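Long-range contacts in protein LEC-6 (PDB 3VV1), which acts as a galectin of Caenorhabditis elegans, binding galactoside glycans with a preference for saccharides that contain fucose: residues Leu48-Leu53 / His154-Ser159; Ile37-Phe42 / His143-Glu148; Pro54-Ser59 / Gln105-Tyr110. One frame throughout, in Å; residues are numbered along the deposited sequence.

Contact 1: Leu48-Leu53 / His154-Ser159; sequences LRLVLL and HSAHVS
V51 lies against two consecutive residues, H154 and S155, and its side chain illustrates how a bulged strand pair is packed. Its CB sits at the edge of the H154 imidazole, in the ring plane, while also lying 3.4 Å from S155 OG. From there the two methyls part company. CG1, anti to the backbone N (chi1 173°), runs alongside the H154 side chain and touches its CD2 at 3.9 Å. CG2 turns to the other neighbour and comes to 3.3 Å from S155 OG. The backbone repeats this sharing, because V51 O accepts from both H154 N (2.8 Å) and S155 N (3.3 Å), the latter on a lone pair. Two residues facing one define a classic beta bulge, here where the chain turns a corner at H154, in the galectin beta-sandwich, whose strands 48-53 and 155-159 run antiparallel as neighbours in one sheet. Beyond the bulge the register is regular. V51 N bonds S155 O, and R49 and H157 exchange a reciprocal N-H...O pair, of which R49 N to H157 O is nearly straight (167°). On the face that carries R49 and V51, the R49 chain bends at chi3 (46°), and the guanidinium crosses the H157 side chain at a slant, with H157 CB over one of its faces; its NH2 is 3.3 Å from H157 ND1. A water donates to R49 O and accepts from S155 OG at 2.7 Å, and so links the two strands. The other face is apolar. L50 CD2 presses on A156 CB at 3.5 Å, and L48 CD1 meets V158 CG2. L48, L50 and V158 also pack against strand 144-149 of the opposing sheet, and F24 of the second subunit covers A156 and V158.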
ATOM      1  N   LEU A  48       8.840   1.454  -9.139  1.00  9.90           N
ATOM      2  CA  LEU A  48       8.006   2.603  -8.891  1.00 10.18           C
ATOM      3  C   LEU A  48       7.606   3.159 -10.274  1.00  9.18           C
ATOM      4  O   LEU A  48       8.496   3.457 -11.076  1.00 10.51           O
ATOM      5  CB  LEU A  48       8.846   3.684  -8.158  1.00 11.02           C
ATOM      6  CG  LEU A  48       8.172   5.091  -8.098  1.00  9.88           C
ATOM      7  CD1 LEU A  48       6.868   5.044  -7.270  1.00 12.81           C
ATOM      8  CD2 LEU A  48       9.202   6.074  -7.458  1.00 11.14           C
ATOM      9  N   ARG A  49       6.305   3.281 -10.541  1.00  8.88           N
ATOM     10  CA  ARG A  49       5.797   3.808 -11.793  1.00 10.02           C
ATOM     11  C   ARG A  49       5.042   5.086 -11.482  1.00 10.10           C
ATOM     12  O   ARG A  49       4.077   5.062 -10.660  1.00 11.64           O
ATOM     13  CB  ARG A  49       4.876   2.816 -12.489  1.00 13.88           C
ATOM     14  CG  ARG A  49       4.304   3.413 -13.781  1.00 19.20           C
ATOM     15  CD  ARG A  49       3.736   2.357 -14.766  1.00 28.13           C
ATOM     16  NE  ARG A  49       2.913   1.409 -14.037  1.00 43.23           N
ATOM     17  CZ  ARG A  49       1.711   1.705 -13.526  1.00 34.82           C
ATOM     18  NH1 ARG A  49       1.210   2.925 -13.713  1.00 42.89           N
ATOM     19  NH2 ARG A  49       1.035   0.805 -12.828  1.00 34.13           N
ATOM     20  N   LEU A  50       5.427   6.181 -12.160  1.00  9.67           N
ATOM     21  CA  LEU A  50       4.777   7.478 -11.979  1.00  9.44           C
ATOM     22  C   LEU A  50       4.226   7.925 -13.294  1.00 11.54           C
ATOM     23  O   LEU A  50       4.916   7.762 -14.320  1.00 12.04           O
ATOM     24  CB  LEU A  50       5.846   8.477 -11.541  1.00 10.16           C
ATOM     25  CG  LEU A  50       6.504   8.165 -10.205  1.00  9.69           C
ATOM     26  CD1 LEU A  50       7.662   9.145 -10.033  1.00 14.12           C
ATOM     27  CD2 LEU A  50       5.518   8.315  -9.059  1.00 13.03           C
ATOM     28  N   VAL A  51       3.014   8.480 -13.300  1.00  9.70           N
ATOM     29  CA  VAL A  51       2.578   9.163 -14.552  1.00  8.67           C
ATOM     30  C   VAL A  51       2.597  10.623 -14.146  1.00  9.84           C
ATOM     31  O   VAL A  51       1.947  10.995 -13.138  1.00 10.15           O
ATOM     32  CB  VAL A  51       1.171   8.719 -14.966  1.00  9.47           C
ATOM     33  CG1 VAL A  51       0.693   9.577 -16.177  1.00 10.36           C
ATOM     34  CG2 VAL A  51       1.222   7.231 -15.365  1.00 11.60           C
ATOM     35  N   LEU A  52       3.366  11.402 -14.879  1.00  9.58           N
ATOM     36  CA  LEU A  52       3.704  12.779 -14.464  1.00 11.00           C
ATOM     37  C   LEU A  52       3.532  13.769 -15.589  1.00 10.73           C
ATOM     38  O   LEU A  52       3.596  13.430 -16.764  1.00 10.79           O
ATOM     39  CB  LEU A  52       5.204  12.852 -14.048  1.00 15.16           C
ATOM     40  CG  LEU A  52       5.858  11.934 -13.090  1.00 15.20           C
ATOM     41  CD1 LEU A  52       7.347  12.146 -13.093  1.00 13.76           C
ATOM     42  CD2 LEU A  52       5.228  12.274 -11.715  1.00 18.23           C
ATOM     43  N   LEU A  53       3.267  15.017 -15.216  1.00 10.84           N
ATOM     44  CA  LEU A  53       3.196  16.125 -16.172  1.00 12.17           C
ATOM     45  C   LEU A  53       4.098  17.243 -15.613  1.00 12.73           C
ATOM     46  O   LEU A  53       3.724  17.883 -14.636  1.00 13.66           O
ATOM     47  CB  LEU A  53       1.722  16.622 -16.266  1.00 16.37           C
ATOM     48  CG  LEU A  53       1.429  17.912 -17.027  1.00 19.27           C
ATOM     49  CD1 LEU A  53       1.423  17.667 -18.496  1.00 20.68           C
ATOM     50  CD2 LEU A  53       0.012  18.437 -16.699  1.00 25.00           C
ATOM     51  N   HIS A 154       0.035  12.479 -11.726  1.00  9.49           N
ATOM     52  CA  HIS A 154      -1.260  11.872 -11.980  1.00 10.11           C
ATOM     53  C   HIS A 154      -1.401  10.552 -11.202  1.00 10.09           C
ATOM     54  O   HIS A 154      -2.488  10.277 -10.650  1.00 10.78           O
ATOM     55  CB  HIS A 154      -1.420  11.581 -13.484  1.00 10.10           C
ATOM     56  CG  HIS A 154      -2.584  10.687 -13.755  1.00 10.14           C
ATOM     57  ND1 HIS A 154      -3.881  11.084 -13.612  1.00 11.13           N
ATOM     58  CD2 HIS A 154      -2.626   9.352 -14.110  1.00 10.72           C
ATOM     59  CE1 HIS A 154      -4.712  10.032 -13.870  1.00 11.73           C
ATOM     60  NE2 HIS A 154      -3.954   8.976 -14.160  1.00 10.20           N
ATOM     61  N   SER A 155      -0.360   9.707 -11.199  1.00 10.04           N
ATOM     62  CA  SER A 155      -0.489   8.399 -10.462  1.00  9.28           C
ATOM     63  C   SER A 155       0.848   7.943 -10.002  1.00  9.42           C
ATOM     64  O   SER A 155       1.881   8.308 -10.593  1.00  8.97           O
ATOM     65  CB  SER A 155      -1.166   7.317 -11.347  1.00 10.12           C
ATOM     66  OG  SER A 155      -0.405   7.023 -12.518  1.00 10.25           O
ATOM     67  N   ALA A 156       0.857   7.183  -8.903  1.00  9.71           N
ATOM     68  CA  ALA A 156       2.095   6.609  -8.374  1.00  8.58           C
ATOM     69  C   ALA A 156       1.811   5.175  -7.898  1.00  9.77           C
ATOM     70  O   ALA A 156       0.794   4.976  -7.181  1.00 11.93           O
ATOM     71  CB  ALA A 156       2.610   7.472  -7.230  1.00 10.14           C
ATOM     72  N   HIS A 157       2.689   4.217  -8.298  1.00  9.83           N
ATOM     73  CA  HIS A 157       2.467   2.808  -8.032  1.00 11.00           C
ATOM     74  C   HIS A 157       3.743   2.171  -7.659  1.00 10.32           C
ATOM     75  O   HIS A 157       4.759   2.444  -8.305  1.00 11.36           O
ATOM     76  CB  HIS A 157       1.925   2.137  -9.295  1.00 12.18           C
ATOM     77  CG  HIS A 157       1.909   0.618  -9.244  1.00 16.20           C
ATOM     78  ND1 HIS A 157       2.517  -0.272 -10.085  1.00 18.44           N
ATOM     79  CD2 HIS A 157       1.250  -0.145  -8.295  1.00 17.69           C
ATOM     80  CE1 HIS A 157       2.207  -1.516  -9.679  1.00 16.82           C
ATOM     81  NE2 HIS A 157       1.456  -1.454  -8.565  1.00 21.48           N
ATOM     82  N   VAL A 158       3.710   1.230  -6.694  1.00 10.56           N
ATOM     83  CA  VAL A 158       4.897   0.455  -6.333  1.00 11.28           C
ATOM     84  C   VAL A 158       4.530  -1.018  -6.444  1.00 13.16           C
ATOM     85  O   VAL A 158       3.459  -1.469  -5.951  1.00 13.95           O
ATOM     86  CB  VAL A 158       5.415   0.773  -4.901  1.00 11.90           C
ATOM     87  CG1 VAL A 158       6.366  -0.316  -4.362  1.00 14.45           C
ATOM     88  CG2 VAL A 158       6.125   2.113  -4.920  1.00 12.58           C
ATOM     89  N   SER A 159       5.398  -1.793  -7.082  1.00 13.64           N
ATOM     90  CA  SER A 159       5.253  -3.247  -6.955  1.00 17.18           C
ATOM     91  C   SER A 159       6.566  -3.749  -6.470  1.00 17.95           C
ATOM     92  O   SER A 159       7.601  -3.350  -6.955  1.00 20.38           O
ATOM     93  CB  SER A 159       4.858  -3.853  -8.286  1.00 20.50           C
ATOM     94  OG  SER A 159       5.871  -3.578  -9.207  1.00 23.33           O
TER
HETATM   95  O   HOH W   1       1.229   4.968 -11.703  1.00 14.61           O

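Contact 2: Ile37-Phe42 / His143-Glu148; sequences IPVQGF and HLIEIE
The pairing of I37 and P38 with I145 and L144 is a short antiparallel strand contact in the second sheet of the galectin sandwich, prolonged by one bond into the loop that follows. I37 and I145 form the hydrogen-bonded pair: I37 N reaches I145 O at 2.7 Å and I145 N returns to I37 O at 2.8 Å. One residue on, P38 and L144 form the non-hydrogen-bonded pair, where the lack of an N-H on proline costs this pairing nothing; the two residues pack instead, L144 CD2 lying 3.8 Å from both P38 N and P38 CA. L144 also places CG over the centre of the H143 ring, 3.6 Å above its plane. V39 N then bonds H143 O at 3.0 Å, a donor standing 63° out of the carbonyl plane. On the inner side, V39 CG1, set between its own N and carbonyl carbon (chi1 63°), reaches I145 CG1 at 3.9 Å. Past V39 the chain reverses through an inverse gamma turn centred on Q40. H143 and L144 together face R66 in a classic beta bulge. Strand 144-149 is thus flanked by 35-38 and 60-66, while I145 faces L48 of strand 46-54 and F24 of the second subunit packs on I37 and I145.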
ATOM      1  N   ILE A  37       5.717   9.673   0.317  1.00 13.73           N
ATOM      2  CA  ILE A  37       4.963   8.419   0.450  1.00 12.90           C
ATOM      3  C   ILE A  37       5.854   7.323   1.042  1.00 12.19           C
ATOM      4  O   ILE A  37       6.864   6.960   0.413  1.00 12.70           O
ATOM      5  CB  ILE A  37       4.431   7.900  -0.903  1.00 12.72           C
ATOM      6  CG1 ILE A  37       3.747   9.030  -1.717  1.00 17.02           C
ATOM      7  CG2 ILE A  37       3.404   6.786  -0.653  1.00 14.45           C
ATOM      8  CD1 ILE A  37       3.335   8.622  -3.118  1.00 18.16           C
ATOM      9  N   PRO A  38       5.488   6.825   2.243  1.00 11.97           N
ATOM     10  CA  PRO A  38       6.292   5.741   2.844  1.00 13.00           C
ATOM     11  C   PRO A  38       6.334   4.500   1.949  1.00 12.39           C
ATOM     12  O   PRO A  38       5.354   4.210   1.252  1.00 12.32           O
ATOM     13  CB  PRO A  38       5.517   5.413   4.093  1.00 14.96           C
ATOM     14  CG  PRO A  38       4.878   6.730   4.525  1.00 15.42           C
ATOM     15  CD  PRO A  38       4.487   7.373   3.205  1.00 13.89           C
ATOM     16  N   VAL A  39       7.413   3.739   2.038  1.00 11.87           N
ATOM     17  CA  VAL A  39       7.540   2.480   1.281  1.00 12.41           C
ATOM     18  C   VAL A  39       8.456   1.573   2.079  1.00 13.75           C
ATOM     19  O   VAL A  39       9.373   2.055   2.763  1.00 14.27           O
ATOM     20  CB  VAL A  39       8.076   2.753  -0.152  1.00 11.89           C
ATOM     21  CG1 VAL A  39       9.493   3.348  -0.117  1.00 12.54           C
ATOM     22  CG2 VAL A  39       8.037   1.463  -1.028  1.00 14.72           C
ATOM     23  N   GLN A  40       8.232   0.262   1.992  1.00 15.32           N
ATOM     24  CA  GLN A  40       9.056  -0.689   2.755  1.00 16.74           C
ATOM     25  C   GLN A  40      10.231  -1.185   1.899  1.00 15.39           C
ATOM     26  O   GLN A  40      10.190  -2.273   1.293  1.00 16.90           O
ATOM     27  CB  GLN A  40       8.167  -1.840   3.274  1.00 20.01           C
ATOM     28  CG  GLN A  40       8.810  -2.884   4.178  1.00 22.63           C
ATOM     29  CD  GLN A  40       7.767  -4.001   4.456  1.00 26.90           C
ATOM     30  OE1 GLN A  40       7.444  -4.812   3.557  1.00 36.81           O
ATOM     31  NE2 GLN A  40       7.201  -4.030   5.695  1.00 36.45           N
ATOM     32  N   GLY A  41      11.252  -0.340   1.811  1.00 12.44           N
ATOM     33  CA  GLY A  41      12.455  -0.635   1.058  1.00 12.94           C
ATOM     34  C   GLY A  41      12.219  -0.404  -0.448  1.00 12.51           C
ATOM     35  O   GLY A  41      11.069  -0.253  -0.954  1.00 12.96           O
ATOM     36  N   PHE A  42      13.320  -0.395  -1.196  1.00 12.69           N
ATOM     37  CA  PHE A  42      13.169  -0.266  -2.646  1.00 11.73           C
ATOM     38  C   PHE A  42      14.305  -1.058  -3.307  1.00 11.79           C
ATOM     39  O   PHE A  42      15.259  -0.508  -3.873  1.00 12.82           O
ATOM     40  CB  PHE A  42      13.173   1.213  -3.064  1.00 11.96           C
ATOM     41  CG  PHE A  42      12.703   1.391  -4.488  1.00 10.15           C
ATOM     42  CD1 PHE A  42      11.336   1.219  -4.770  1.00 12.15           C
ATOM     43  CD2 PHE A  42      13.594   1.670  -5.528  1.00 10.86           C
ATOM     44  CE1 PHE A  42      10.841   1.299  -6.076  1.00 12.00           C
ATOM     45  CE2 PHE A  42      13.106   1.777  -6.857  1.00 10.67           C
ATOM     46  CZ  PHE A  42      11.740   1.569  -7.110  1.00 11.05           C
ATOM     47  N   HIS A 143      12.872   4.308   2.756  1.00 12.63           N
ATOM     48  CA  HIS A 143      11.603   4.314   3.532  1.00 13.04           C
ATOM     49  C   HIS A 143      10.636   5.365   3.053  1.00 12.36           C
ATOM     50  O   HIS A 143       9.497   5.376   3.504  1.00 13.39           O
ATOM     51  CB  HIS A 143      11.849   4.464   5.035  1.00 14.58           C
ATOM     52  CG  HIS A 143      12.106   5.882   5.500  1.00 15.49           C
ATOM     53  ND1 HIS A 143      11.647   6.526   6.634  1.00 16.55           N
ATOM     54  CD2 HIS A 143      12.967   6.729   4.904  1.00 19.09           C
ATOM     55  CE1 HIS A 143      12.172   7.771   6.629  1.00 17.72           C
ATOM     56  NE2 HIS A 143      12.967   7.906   5.578  1.00 22.26           N
ATOM     57  N   LEU A 144      11.059   6.220   2.108  1.00 11.02           N
ATOM     58  CA  LEU A 144      10.177   7.310   1.658  1.00 12.29           C
ATOM     59  C   LEU A 144      10.461   7.649   0.206  1.00 11.36           C
ATOM     60  O   LEU A 144      11.641   7.684  -0.224  1.00 11.85           O
ATOM     61  CB  LEU A 144      10.465   8.596   2.489  1.00 14.87           C
ATOM     62  CG  LEU A 144       9.888   8.742   3.853  1.00 19.20           C
ATOM     63  CD1 LEU A 144      10.523   9.982   4.486  1.00 22.47           C
ATOM     64  CD2 LEU A 144       8.361   8.853   3.609  1.00 19.88           C
ATOM     65  N   ILE A 145       9.381   7.863  -0.554  1.00 10.76           N
ATOM     66  CA  ILE A 145       9.457   8.376  -1.901  1.00 10.30           C
ATOM     67  C   ILE A 145       8.951   9.829  -1.846  1.00 11.73           C
ATOM     68  O   ILE A 145       7.808  10.077  -1.422  1.00 13.00           O
ATOM     69  CB  ILE A 145       8.628   7.493  -2.849  1.00 11.03           C
ATOM     70  CG1 ILE A 145       9.300   6.083  -2.945  1.00 13.26           C
ATOM     71  CG2 ILE A 145       8.490   8.129  -4.253  1.00 12.71           C
ATOM     72  CD1 ILE A 145       8.345   5.084  -3.495  1.00 16.37           C
ATOM     73  N   GLU A 146       9.823  10.769  -2.244  1.00 10.42           N
ATOM     74  CA  GLU A 146       9.456  12.205  -2.233  1.00 11.87           C
ATOM     75  C   GLU A 146       9.423  12.759  -3.649  1.00 12.33           C
ATOM     76  O   GLU A 146      10.357  12.516  -4.416  1.00 15.50           O
ATOM     77  CB  GLU A 146      10.495  12.937  -1.373  1.00 15.80           C
ATOM     78  CG  GLU A 146      10.363  14.427  -1.194  1.00 21.48           C
ATOM     79  CD  GLU A 146      11.449  14.903  -0.225  1.00 27.54           C
ATOM     80  OE1 GLU A 146      12.630  14.471  -0.400  1.00 30.15           O
ATOM     81  OE2 GLU A 146      11.132  15.686   0.729  1.00 36.85           O
ATOM     82  N   ILE A 147       8.385  13.504  -3.996  1.00 11.76           N
ATOM     83  CA  ILE A 147       8.283  14.096  -5.331  1.00 11.67           C
ATOM     84  C   ILE A 147       8.019  15.587  -5.092  1.00 12.78           C
ATOM     85  O   ILE A 147       7.060  15.965  -4.390  1.00 14.74           O
ATOM     86  CB  ILE A 147       7.132  13.465  -6.147  1.00 11.38           C
ATOM     87  CG1 ILE A 147       7.371  11.930  -6.242  1.00 14.08           C
ATOM     88  CG2 ILE A 147       7.140  14.124  -7.575  1.00 13.98           C
ATOM     89  CD1 ILE A 147       6.206  11.190  -6.857  1.00 16.90           C
ATOM     90  N   GLU A 148       8.895  16.434  -5.639  1.00 12.64           N
ATOM     91  CA  GLU A 148       8.762  17.888  -5.401  1.00 13.41           C
ATOM     92  C   GLU A 148       9.037  18.674  -6.660  1.00 12.17           C
ATOM     93  O   GLU A 148       9.719  18.196  -7.590  1.00 11.91           O
ATOM     94  CB  GLU A 148       9.776  18.368  -4.342  1.00 18.00           C
ATOM     95  CG  GLU A 148       9.610  17.644  -3.015  1.00 20.09           C
ATOM     96  CD  GLU A 148      10.326  18.305  -1.842  1.00 28.03           C
ATOM     97  OE1 GLU A 148      11.339  18.994  -2.006  1.00 37.43           O
ATOM     98  OE2 GLU A 148       9.873  18.090  -0.701  1.00 38.98           O
TER

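Contact 3: Pro54-Ser59 / Gln105-Tyr110; sequences PTSADS and QQNKIY
P54 and Q106 bring together two loops on the surface of the galectin sandwich, and the second of them is built on a type II beta turn from Q105 to K108. N107 takes the third position of that turn, with the positive phi (70°) of a type II turn, and its N-H is turned to the neighbouring loop. Backbone bonding across the contact rests on that group: N107 N donates to P54 O at 2.8 Å in a nearly straight bond (165°). Side-chain bonds add two further links. The Q106 chain, extended beyond CG, carries its amide across the loop, where NE2 donates to T55 O at 3.0 Å, tilted from the carbonyl plane, with CG resting against the same oxygen. N107 ND2 donates to S56 OG, also at 3.0 Å, so the turn grips three successive residues of the partner. Each loop has its own brace as well. T55 OG1 accepts from A57 N in an ST turn, and Y110 OH accepts from Q105 N, tying the start of 105-110 back to its end. Apolar packing centres on the P54 ring. Its CD lies at the edge of the Y110 ring, near the ring plane, 3.9 Å from CD2. F79 lies against both P54 and Q106, and F104 meets the Y110 ring edge-to-face. A separate close contact, with a backbone oxygen, sets P54 CD 3.2 Å from K108 O. The far end of 54-59 leads toward the ligand side of the fold: D58 OD2 accepts from R60 N, and the D58 side chain lies about 4 Å from a bound magnesium ion. Between the loops a water accepts from S56 N at 2.9 Å and donates to N107 OD1 at 2.6 Å.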
ATOM      1  N   PRO A  54       5.293  17.462 -16.195  1.00 13.32           N
ATOM      2  CA  PRO A  54       6.123  18.555 -15.715  1.00 13.26           C
ATOM      3  C   PRO A  54       5.370  19.850 -15.991  1.00 14.25           C
ATOM      4  O   PRO A  54       4.695  19.963 -17.030  1.00 16.64           O
ATOM      5  CB  PRO A  54       7.389  18.456 -16.601  1.00 15.85           C
ATOM      6  CG  PRO A  54       7.402  17.044 -17.103  1.00 17.46           C
ATOM      7  CD  PRO A  54       5.936  16.759 -17.338  1.00 16.25           C
ATOM      8  N   THR A  55       5.459  20.824 -15.078  1.00 15.34           N
ATOM      9  CA  THR A  55       4.694  22.094 -15.225  1.00 16.19           C
ATOM     10  C   THR A  55       5.673  23.258 -15.370  1.00 17.20           C
ATOM     11  O   THR A  55       6.886  23.084 -15.190  1.00 17.46           O
ATOM     12  CB  THR A  55       3.784  22.384 -14.009  1.00 17.37           C
ATOM     13  OG1 THR A  55       4.628  22.677 -12.884  1.00 20.06           O
ATOM     14  CG2 THR A  55       2.823  21.207 -13.714  1.00 18.63           C
ATOM     15  N   SER A  56       5.145  24.427 -15.734  1.00 19.42           N
ATOM     16  CA  SER A  56       5.937  25.646 -15.812  1.00 22.18           C
ATOM     17  C   SER A  56       5.989  26.367 -14.458  1.00 23.83           C
ATOM     18  O   SER A  56       6.465  27.489 -14.380  1.00 33.06           O
ATOM     19  CB  SER A  56       5.399  26.514 -16.980  1.00 26.34           C
ATOM     20  OG  SER A  56       5.175  25.649 -18.152  1.00 30.47           O
ATOM     21  N   ALA A  57       5.489  25.764 -13.388  1.00 25.99           N
ATOM     22  CA  ALA A  57       5.500  26.421 -12.054  1.00 28.91           C
ATOM     23  C   ALA A  57       6.914  26.538 -11.423  1.00 26.43           C
ATOM     24  O   ALA A  57       7.173  27.397 -10.573  1.00 31.02           O
ATOM     25  CB  ALA A  57       4.570  25.673 -11.109  1.00 31.01           C
ATOM     26  N   ASP A  58       7.795  25.637 -11.807  1.00 23.33           N
ATOM     27  CA  ASP A  58       9.194  25.716 -11.426  1.00 22.07           C
ATOM     28  C   ASP A  58      10.008  25.157 -12.586  1.00 19.87           C
ATOM     29  O   ASP A  58       9.511  24.321 -13.367  1.00 21.41           O
ATOM     30  CB  ASP A  58       9.519  24.909 -10.138  1.00 22.22           C
ATOM     31  CG  ASP A  58      10.911  25.271  -9.568  1.00 25.91           C
ATOM     32  OD1 ASP A  58      11.067  26.362  -9.067  1.00 35.70           O
ATOM     33  OD2 ASP A  58      11.910  24.571  -9.733  1.00 31.71           O
ATOM     34  N   SER A  59      11.273  25.575 -12.663  1.00 18.86           N
ATOM     35  CA  SER A  59      12.139  25.101 -13.731  1.00 18.01           C
ATOM     36  C   SER A  59      12.749  23.711 -13.471  1.00 16.78           C
ATOM     37  O   SER A  59      13.470  23.191 -14.347  1.00 16.85           O
ATOM     38  CB  SER A  59      13.271  26.082 -13.942  1.00 19.28           C
ATOM     39  OG  SER A  59      14.018  26.294 -12.754  1.00 24.64           O
ATOM     40  N   GLN A 105       9.587  17.228 -21.687  1.00 14.61           N
ATOM     41  CA  GLN A 105       9.172  18.577 -22.091  1.00 16.09           C
ATOM     42  C   GLN A 105       8.092  18.986 -21.117  1.00 17.47           C
ATOM     43  O   GLN A 105       7.246  18.139 -20.708  1.00 15.69           O
ATOM     44  CB  GLN A 105       8.587  18.537 -23.499  1.00 20.16           C
ATOM     45  CG  GLN A 105       9.686  18.199 -24.501  1.00 24.47           C
ATOM     46  CD  GLN A 105       9.160  18.073 -25.914  1.00 27.37           C
ATOM     47  OE1 GLN A 105       8.791  16.986 -26.336  1.00 35.84           O
ATOM     48  NE2 GLN A 105       9.104  19.186 -26.643  1.00 37.51           N
ATOM     49  N   GLN A 106       8.085  20.277 -20.750  1.00 18.92           N
ATOM     50  CA  GLN A 106       7.003  20.781 -19.900  1.00 18.57           C
ATOM     51  C   GLN A 106       5.668  20.625 -20.614  1.00 17.52           C
ATOM     52  O   GLN A 106       5.586  20.748 -21.861  1.00 18.78           O
ATOM     53  CB  GLN A 106       7.295  22.219 -19.374  1.00 22.45           C
ATOM     54  CG  GLN A 106       8.406  22.189 -18.267  1.00 21.39           C
ATOM     55  CD  GLN A 106       9.140  23.498 -18.117  1.00 24.70           C
ATOM     56  OE1 GLN A 106       9.632  24.043 -19.102  1.00 26.77           O
ATOM     57  NE2 GLN A 106       9.230  24.003 -16.892  1.00 26.54           N
ATOM     58  N   ASN A 107       4.632  20.317 -19.821  1.00 16.89           N
ATOM     59  CA  ASN A 107       3.248  20.251 -20.321  1.00 17.89           C
ATOM     60  C   ASN A 107       3.002  19.035 -21.270  1.00 17.44           C
ATOM     61  O   ASN A 107       2.049  19.049 -22.030  1.00 20.48           O
ATOM     62  CB  ASN A 107       2.812  21.620 -20.905  1.00 20.79           C
ATOM     63  CG  ASN A 107       2.989  22.755 -19.868  1.00 21.69           C
ATOM     64  OD1 ASN A 107       2.385  22.674 -18.802  1.00 31.28           O
ATOM     65  ND2 ASN A 107       3.864  23.761 -20.144  1.00 26.74           N
ATOM     66  N   LYS A 108       3.875  18.033 -21.215  1.00 15.75           N
ATOM     67  CA  LYS A 108       3.601  16.701 -21.844  1.00 14.95           C
ATOM     68  C   LYS A 108       3.527  15.631 -20.753  1.00 12.61           C
ATOM     69  O   LYS A 108       4.000  15.843 -19.667  1.00 12.23           O
ATOM     70  CB  LYS A 108       4.661  16.346 -22.936  1.00 15.89           C
ATOM     71  CG  LYS A 108       4.799  17.316 -24.122  1.00 20.19           C
ATOM     72  CD  LYS A 108       3.479  17.424 -24.831  1.00 28.19           C
ATOM     73  CE  LYS A 108       3.573  18.075 -26.214  1.00 36.52           C
ATOM     74  NZ  LYS A 108       2.220  18.125 -26.886  1.00 43.55           N
ATOM     75  N   ILE A 109       2.858  14.507 -21.032  1.00 12.04           N
ATOM     76  CA  ILE A 109       2.653  13.463 -20.055  1.00 10.88           C
ATOM     77  C   ILE A 109       3.712  12.380 -20.242  1.00 10.36           C
ATOM     78  O   ILE A 109       3.994  11.973 -21.380  1.00 11.92           O
ATOM     79  CB  ILE A 109       1.248  12.819 -20.193  1.00 11.27           C
ATOM     80  CG1 ILE A 109       0.161  13.884 -20.120  1.00 12.65           C
ATOM     81  CG2 ILE A 109       1.051  11.768 -19.091  1.00 12.00           C
ATOM     82  CD1 ILE A 109      -1.199  13.469 -20.629  1.00 13.90           C
ATOM     83  N   TYR A 110       4.271  11.892 -19.127  1.00  9.18           N
ATOM     84  CA  TYR A 110       5.293  10.827 -19.192  1.00 10.25           C
ATOM     85  C   TYR A 110       4.995   9.767 -18.165  1.00 10.37           C
ATOM     86  O   TYR A 110       4.582  10.058 -17.021  1.00 10.37           O
ATOM     87  CB  TYR A 110       6.708  11.409 -18.851  1.00 10.11           C
ATOM     88  CG  TYR A 110       7.100  12.425 -19.894  1.00 10.10           C
ATOM     89  CD1 TYR A 110       7.735  12.034 -21.044  1.00 11.00           C
ATOM     90  CD2 TYR A 110       6.788  13.797 -19.739  1.00 11.02           C
ATOM     91  CE1 TYR A 110       8.036  12.922 -22.049  1.00 13.20           C
ATOM     92  CE2 TYR A 110       7.092  14.699 -20.724  1.00 12.27           C
ATOM     93  CZ  TYR A 110       7.697  14.265 -21.905  1.00 12.28           C
ATOM     94  OH  TYR A 110       8.000  15.160 -22.896  1.00 15.89           O
TER
HETATM   95  O   HOH W   2       2.431  24.292 -16.715  1.00 24.20           O

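Contacts 1 and 2 represent the two sheets of the sandwich, with centres about 12 Å apart, and meet in its core: F42 CZ lies 3.5 Å from L48 N, and L50 CD2 3.7 Å from I147 CD1. Both touch the second subunit. Contact 3 continues contact 1, since 54-59 follows directly on 48-53 and Y110 O is 2.8 Å from L52 N, a probable hydrogen bond. Contacts 2 and 3 lie on opposite sides of the chain's centre, about 22 Å between centres, and do not touch. Contact 3 approaches the glycan pocket, lined by H74, N76, R78 and W94 among others: the D58 side chain is about 9 Å from the bound galactose.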